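Local coordinates for reducing-end xylose-releasing exo-oligoxylanase Rex8A (Paenibacillus barcinonensis, PDB 6SUD), which hydrolyses linear and branched xylooligosaccharides from their reducing ends, releasing xylose during xylan breakdown, at residues M72-M77 against E130-M135; G12-L17 against W277-K282. The protein carries 1 engineered substitution. All coordinates share one frame; numbering follows the deposited sequence.

Contact 1. Residues M72-M77 against E130-M135; sequences MSYGMM and EEFFAM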
loop_
_atom_site.group_PDB
_atom_site.type_symbol
_atom_site.label_atom_id
_atom_site.label_comp_id
_atom_site.label_asym_id
_atom_site.label_seq_id
_atom_site.Cartn_x
_atom_site.Cartn_y
_atom_site.Cartn_z
ATOM N N MET A 72 -3.185 3.931 -9.211
ATOM C CA MET A 72 -4.288 3.171 -9.862
ATOM C C MET A 72 -4.684 2.002 -8.947
ATOM O O MET A 72 -5.879 1.845 -8.646
ATOM C CB MET A 72 -3.871 2.657 -11.242
ATOM C CG MET A 72 -3.617 3.752 -12.265
ATOM S SD MET A 72 -5.035 4.861 -12.552
ATOM C CE MET A 72 -6.225 3.722 -13.249
ATOM N N SER A 73 -3.708 1.193 -8.532
ATOM C CA SER A 73 -3.928 0.015 -7.655
ATOM C C SER A 73 -4.467 0.462 -6.295
ATOM O O SER A 73 -5.338 -0.232 -5.761
ATOM C CB SER A 73 -2.676 -0.825 -7.539
ATOM O OG SER A 73 -1.674 -0.149 -6.801
ATOM N N TYR A 74 -3.985 1.585 -5.755
ATOM C CA TYR A 74 -4.495 2.190 -4.493
ATOM C C TYR A 74 -5.966 2.563 -4.670
ATOM O O TYR A 74 -6.774 2.208 -3.812
ATOM C CB TYR A 74 -3.720 3.448 -4.103
ATOM C CG TYR A 74 -2.386 3.222 -3.439
ATOM C CD1 TYR A 74 -1.988 1.965 -3.030
ATOM C CD2 TYR A 74 -1.529 4.282 -3.209
ATOM C CE1 TYR A 74 -0.766 1.769 -2.411
ATOM C CE2 TYR A 74 -0.312 4.111 -2.570
ATOM C CZ TYR A 74 0.073 2.843 -2.185
ATOM O OH TYR A 74 1.285 2.632 -1.578
ATOM N N GLY A 75 -6.301 3.263 -5.756
ATOM C CA GLY A 75 -7.699 3.660 -6.015
ATOM C C GLY A 75 -8.618 2.452 -6.101
ATOM O O GLY A 75 -9.728 2.499 -5.570
ATOM N N MET A 76 -8.167 1.373 -6.731
ATOM C CA MET A 76 -8.982 0.138 -6.797
ATOM C C MET A 76 -9.186 -0.446 -5.386
ATOM O O MET A 76 -10.320 -0.884 -5.084
ATOM C CB MET A 76 -8.321 -0.869 -7.733
ATOM C CG MET A 76 -8.583 -0.561 -9.191
ATOM S SD MET A 76 -7.476 -1.473 -10.286
ATOM C CE MET A 76 -8.046 -3.137 -9.947
ATOM N N MET A 77 -8.164 -0.440 -4.530
ATOM C CA MET A 77 -8.301 -0.975 -3.155
ATOM C C MET A 77 -9.281 -0.100 -2.374
ATOM O O MET A 77 -10.131 -0.651 -1.669
ATOM C CB MET A 77 -6.974 -1.035 -2.390
ATOM C CG MET A 77 -7.126 -1.670 -1.009
ATOM S SD MET A 77 -7.771 -3.387 -1.056
ATOM C CE MET A 77 -6.300 -4.257 -1.574
ATOM N N GLU A 130 1.516 -4.132 -8.859
ATOM C CA GLU A 130 1.023 -5.501 -9.177
ATOM C C GLU A 130 0.378 -6.152 -7.944
ATOM O O GLU A 130 -0.735 -6.676 -8.061
ATOM C CB GLU A 130 2.162 -6.366 -9.739
ATOM C CG GLU A 130 2.383 -6.216 -11.245
ATOM C CD GLU A 130 2.932 -4.891 -11.755
ATOM O OE1 GLU A 130 3.135 -3.976 -10.950
ATOM O OE2 GLU A 130 3.195 -4.781 -12.953
ATOM N N GLU A 131 1.014 -6.113 -6.781
ATOM C CA GLU A 131 0.474 -6.837 -5.600
ATOM C C GLU A 131 -0.817 -6.174 -5.093
ATOM O O GLU A 131 -1.711 -6.897 -4.662
ATOM C CB GLU A 131 1.537 -6.967 -4.518
ATOM C CG GLU A 131 1.992 -5.649 -3.956
ATOM C CD GLU A 131 3.131 -5.826 -2.983
ATOM O OE1 GLU A 131 3.337 -6.968 -2.531
ATOM O OE2 GLU A 131 3.828 -4.833 -2.721
ATOM N N PHE A 132 -0.969 -4.851 -5.186
ATOM C CA PHE A 132 -2.261 -4.208 -4.823
ATOM C C PHE A 132 -3.323 -4.494 -5.880
ATOM O O PHE A 132 -4.480 -4.675 -5.492
ATOM C CB PHE A 132 -2.151 -2.698 -4.632
ATOM C CG PHE A 132 -1.934 -2.274 -3.203
ATOM C CD1 PHE A 132 -0.672 -2.340 -2.639
ATOM C CD2 PHE A 132 -2.967 -1.737 -2.443
ATOM C CE1 PHE A 132 -0.456 -1.938 -1.329
ATOM C CE2 PHE A 132 -2.746 -1.319 -1.138
ATOM C CZ PHE A 132 -1.483 -1.415 -0.586
ATOM N N PHE A 133 -2.975 -4.458 -7.167
ATOM C CA PHE A 133 -3.953 -4.765 -8.240
ATOM C C PHE A 133 -4.542 -6.142 -7.935
ATOM O O PHE A 133 -5.770 -6.300 -7.862
ATOM C CB PHE A 133 -3.311 -4.763 -9.629
ATOM C CG PHE A 133 -3.119 -3.433 -10.318
ATOM C CD1 PHE A 133 -4.152 -2.520 -10.444
ATOM C CD2 PHE A 133 -1.919 -3.142 -10.948
ATOM C CE1 PHE A 133 -3.963 -1.337 -11.138
ATOM C CE2 PHE A 133 -1.727 -1.946 -11.639
ATOM C CZ PHE A 133 -2.764 -1.053 -11.740
ATOM N N ALA A 134 -3.660 -7.126 -7.721
ATOM C CA ALA A 134 -4.043 -8.531 -7.509
ATOM C C ALA A 134 -4.955 -8.628 -6.277
ATOM O O ALA A 134 -6.024 -9.254 -6.371
ATOM C CB ALA A 134 -2.805 -9.375 -7.360
ATOM N N MET A 135 -4.566 -8.017 -5.160
ATOM C CA MET A 135 -5.368 -8.093 -3.914
ATOM C C MET A 135 -6.723 -7.411 -4.126
ATOM O O MET A 135 -7.748 -7.978 -3.721
ATOM C CB MET A 135 -4.642 -7.454 -2.730
ATOM C CG MET A 135 -5.317 -7.717 -1.391
ATOM S SD MET A 135 -5.042 -9.414 -0.805
ATOM C CE MET A 135 -6.502 -10.276 -1.379
#

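Contact 2. Residues G12-L17 against W277-K282; sequences GTYANL and WEWFRK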
loop_
_atom_site.group_PDB
_atom_site.type_symbol
_atom_site.label_atom_id
_atom_site.label_comp_id
_atom_site.label_asym_id
_atom_site.label_seq_id
_atom_site.Cartn_x
_atom_site.Cartn_y
_atom_site.Cartn_z
ATOM N N GLY A 12 -13.605 -12.419 12.246
ATOM C CA GLY A 12 -14.503 -11.542 11.469
ATOM C C GLY A 12 -14.754 -10.219 12.184
ATOM O O GLY A 12 -15.603 -9.446 11.712
ATOM N N THR A 13 -14.038 -9.957 13.280
ATOM C CA THR A 13 -14.187 -8.733 14.116
ATOM C C THR A 13 -13.002 -7.796 13.874
ATOM O O THR A 13 -11.850 -8.232 14.045
ATOM C CB THR A 13 -14.323 -9.104 15.597
ATOM O OG1 THR A 13 -15.533 -9.852 15.710
ATOM C CG2 THR A 13 -14.366 -7.909 16.523
ATOM N N TYR A 14 -13.291 -6.540 13.529
ATOM C CA TYR A 14 -12.281 -5.496 13.206
ATOM C C TYR A 14 -12.273 -4.436 14.303
ATOM O O TYR A 14 -13.350 -3.929 14.633
ATOM C CB TYR A 14 -12.575 -4.899 11.827
ATOM C CG TYR A 14 -12.324 -5.906 10.735
ATOM C CD1 TYR A 14 -13.299 -6.808 10.343
ATOM C CD2 TYR A 14 -11.067 -6.016 10.166
ATOM C CE1 TYR A 14 -13.045 -7.758 9.366
ATOM C CE2 TYR A 14 -10.802 -6.955 9.187
ATOM C CZ TYR A 14 -11.793 -7.824 8.781
ATOM O OH TYR A 14 -11.496 -8.751 7.834
ATOM N N ALA A 15 -11.093 -4.119 14.844
ATOM C CA ALA A 15 -10.910 -3.025 15.824
ATOM C C ALA A 15 -11.372 -1.721 15.183
ATOM O O ALA A 15 -10.932 -1.406 14.059
ATOM C CB ALA A 15 -9.479 -2.905 16.282
ATOM N N ASN A 16 -12.213 -0.980 15.900
ATOM C CA ASN A 16 -12.627 0.388 15.506
ATOM C C ASN A 16 -11.961 1.305 16.521
ATOM O O ASN A 16 -12.526 1.474 17.618
ATOM C CB ASN A 16 -14.149 0.519 15.426
ATOM C CG ASN A 16 -14.625 1.906 15.045
ATOM O OD1 ASN A 16 -13.876 2.880 15.116
ATOM N ND2 ASN A 16 -15.887 2.020 14.662
ATOM N N LEU A 17 -10.770 1.799 16.197
ATOM C CA LEU A 17 -9.958 2.581 17.156
ATOM C C LEU A 17 -10.576 3.958 17.342
ATOM O O LEU A 17 -10.350 4.513 18.417
ATOM C CB LEU A 17 -8.511 2.669 16.671
ATOM C CG LEU A 17 -7.798 1.324 16.687
ATOM C CD1 LEU A 17 -6.306 1.496 16.553
ATOM C CD2 LEU A 17 -8.120 0.584 17.967
ATOM N N TRP A 277 -0.843 -7.383 11.669
ATOM C CA TRP A 277 -1.163 -7.687 13.087
ATOM C C TRP A 277 -2.686 -7.758 13.248
ATOM O O TRP A 277 -3.173 -8.764 13.787
ATOM C CB TRP A 277 -0.537 -6.673 14.040
ATOM C CG TRP A 277 -0.889 -6.975 15.461
ATOM C CD1 TRP A 277 -1.753 -6.301 16.263
ATOM C CD2 TRP A 277 -0.406 -8.083 16.230
ATOM N NE1 TRP A 277 -1.820 -6.891 17.488
ATOM C CE2 TRP A 277 -1.012 -7.992 17.500
ATOM C CE3 TRP A 277 0.466 -9.145 15.968
ATOM C CZ2 TRP A 277 -0.764 -8.922 18.507
ATOM C CZ3 TRP A 277 0.692 -10.075 16.962
ATOM C CH2 TRP A 277 0.091 -9.961 18.216
ATOM N N GLU A 278 -3.407 -6.745 12.761
ATOM C CA GLU A 278 -4.893 -6.683 12.861
ATOM C C GLU A 278 -5.510 -7.933 12.200
ATOM O O GLU A 278 -6.356 -8.586 12.836
ATOM C CB GLU A 278 -5.420 -5.374 12.271
ATOM C CG GLU A 278 -6.937 -5.266 12.275
ATOM C CD GLU A 278 -7.654 -5.447 13.602
ATOM O OE1 GLU A 278 -6.978 -5.485 14.655
ATOM O OE2 GLU A 278 -8.913 -5.539 13.581
ATOM N N TRP A 279 -5.108 -8.273 10.973
ATOM C CA TRP A 279 -5.729 -9.383 10.192
ATOM C C TRP A 279 -5.331 -10.755 10.744
ATOM O O TRP A 279 -6.228 -11.637 10.792
ATOM C CB TRP A 279 -5.372 -9.274 8.706
ATOM C CG TRP A 279 -6.117 -8.193 7.986
ATOM C CD1 TRP A 279 -6.941 -7.253 8.530
ATOM C CD2 TRP A 279 -6.093 -7.932 6.570
ATOM N NE1 TRP A 279 -7.444 -6.439 7.550
ATOM C CE2 TRP A 279 -6.942 -6.828 6.341
ATOM C CE3 TRP A 279 -5.441 -8.516 5.477
ATOM C CZ2 TRP A 279 -7.145 -6.298 5.067
ATOM C CZ3 TRP A 279 -5.653 -7.994 4.219
ATOM C CH2 TRP A 279 -6.508 -6.908 4.020
ATOM N N PHE A 280 -4.051 -10.977 11.067
ATOM C CA PHE A 280 -3.498 -12.349 11.273
ATOM C C PHE A 280 -2.905 -12.540 12.672
ATOM O O PHE A 280 -2.819 -13.714 13.074
ATOM C CB PHE A 280 -2.504 -12.688 10.162
ATOM C CG PHE A 280 -3.185 -12.840 8.830
ATOM C CD1 PHE A 280 -4.109 -13.852 8.622
ATOM C CD2 PHE A 280 -2.935 -11.972 7.789
ATOM C CE1 PHE A 280 -4.767 -13.979 7.413
ATOM C CE2 PHE A 280 -3.614 -12.081 6.587
ATOM C CZ PHE A 280 -4.514 -13.100 6.386
ATOM N N ARG A 281 -2.476 -11.468 13.355
ATOM C CA ARG A 281 -2.070 -11.494 14.791
ATOM C C ARG A 281 -0.970 -12.558 14.975
ATOM O O ARG A 281 -0.995 -13.255 15.994
ATOM C CB ARG A 281 -3.312 -11.764 15.658
ATOM C CG ARG A 281 -3.381 -10.990 16.971
ATOM C CD ARG A 281 -3.596 -9.493 16.806
ATOM N NE ARG A 281 -4.772 -9.124 16.026
ATOM C CZ ARG A 281 -6.019 -9.015 16.492
ATOM N NH1 ARG A 281 -6.295 -9.272 17.764
ATOM N NH2 ARG A 281 -6.997 -8.676 15.665
ATOM N N LYS A 282 -0.024 -12.668 14.035
ATOM C CA LYS A 282 0.934 -13.811 13.971
ATOM C C LYS A 282 2.297 -13.484 14.598
ATOM O O LYS A 282 2.924 -14.435 15.136
ATOM C CB LYS A 282 1.129 -14.284 12.530
ATOM C CG LYS A 282 0.046 -15.222 12.026
ATOM C CD LYS A 282 0.345 -15.755 10.642
ATOM C CE LYS A 282 -0.430 -17.005 10.283
ATOM N NZ LYS A 282 -1.759 -16.673 9.711
HETATM O O HOH W 1 -9.842 -10.218 15.974
#

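Contact 1. Residues M72-M77 against E130-M135
Tyr74 and Phe132 form a T-shaped aromatic pair. The tyrosine edge points at the phenylalanine face, with the ring planes at 75°. Tyr74 CE1 sits over the centre of the Phe132 ring, 3.7 Å from Phe132 CZ. The hydroxyl end of Tyr74 bonds to Arg268, a residue of a xylose pocket.

Phe133 is met over a face and at an edge. Ser73 CB lies over one face, 3.8 Å from the centroid of the Phe133 ring, in a CH-pi contact. Met76 SD comes to the edge instead, in the ring plane, 3.5 Å from Phe133 CD1. This is a Met-aromatic contact. Ser73 OG lies between its own backbone N and carbonyl carbon, 3.4 Å from Phe132 CB. Its hydrogen bond goes chiefly to the carbonyl oxygen of Glu70, with that of Ser69 also in bonding range, so this buried hydroxyl has acceptors in its own helix.

The axes of segments 72-77 and 130-135, on helices 69-81 and 127-144, come within 8.3 Å and run the same way, 25° apart. This fits neighbouring inner helices of the (alpha/alpha)6 barrel of glycosyl hydrolase family 8. Glu70, the probable proton donor, lies one helical turn before Tyr74.

The remaining contacts are apolar. Met72 CB touches the tip of the Phe133 ring, 3.9 Å from Phe133 CZ. Met77 CB lies at the edge of Phe132. Met77 has its CG anti to the backbone N, chi1 -176°, and the chain then bends twice. Its methyl CE reaches Met135 CG at 3.6 Å. Phe202 of helix 200-209 packs on Met77 and Met135.

Contact 2. Residues G12-L17 against W277-K282
Glu278 OE2 accepts a hydrogen bond from the backbone N of Ala15 at 2.9 Å. The N-H...O angle is 165°, and the donor lies above the carboxylate plane. The bond ties the loop between helices 8-11 and 17-20 to the C-terminal end of helix 268-280, in the (alpha/alpha)6 barrel of family 8. Glu278 CG is anti to its backbone N, and a bend at chi2 turns the carboxylate to the loop. Ala15 CB lies 3.8 Å from Glu278 OE2.

Arg281, just past the helix, turns its guanidinium back onto the last turn. Its NE bonds to Trp277 O. Its NH2 meets a lone pair of Glu278 O, and that oxygen lies close to the guanidinium plane. Arg281 NH2 is also 3.3 Å from Glu278 OE1, well out of that plane, so this salt bridge is charge alone. A water links Arg281 NH2 weakly to Thr13 O. An alanine at Glu278 would probably leave the N-H of Ala15 without its acceptor and Arg281 without this counter-charge.

The hydroxyl of Tyr14 bonds to Val379 N. Trp279 NE1, itself bonded to Tyr377 O, lies in the Tyr14 ring plane at its edge, 3.8 Å from Tyr14 CE2.

Contact 1 is core and contact 2 is near the surface. Their centres are 21 Å apart, and their nearest atoms, about 5 Å apart, do not touch. Contact 1 joins two helices through rings, thioethers and methylene groups, and all its touching residues are buried. Contact 2 joins a loop near the N-terminus to the end of a helix through one carboxylate-to-backbone hydrogen bond and an oblique aromatic pair, with a weakly held water beside them. They share no helix, but Arg268, which meets contact 1, starts the helix whose other end carries contact 2. Contact 1 borders the active site. Contact 2 lies away from it.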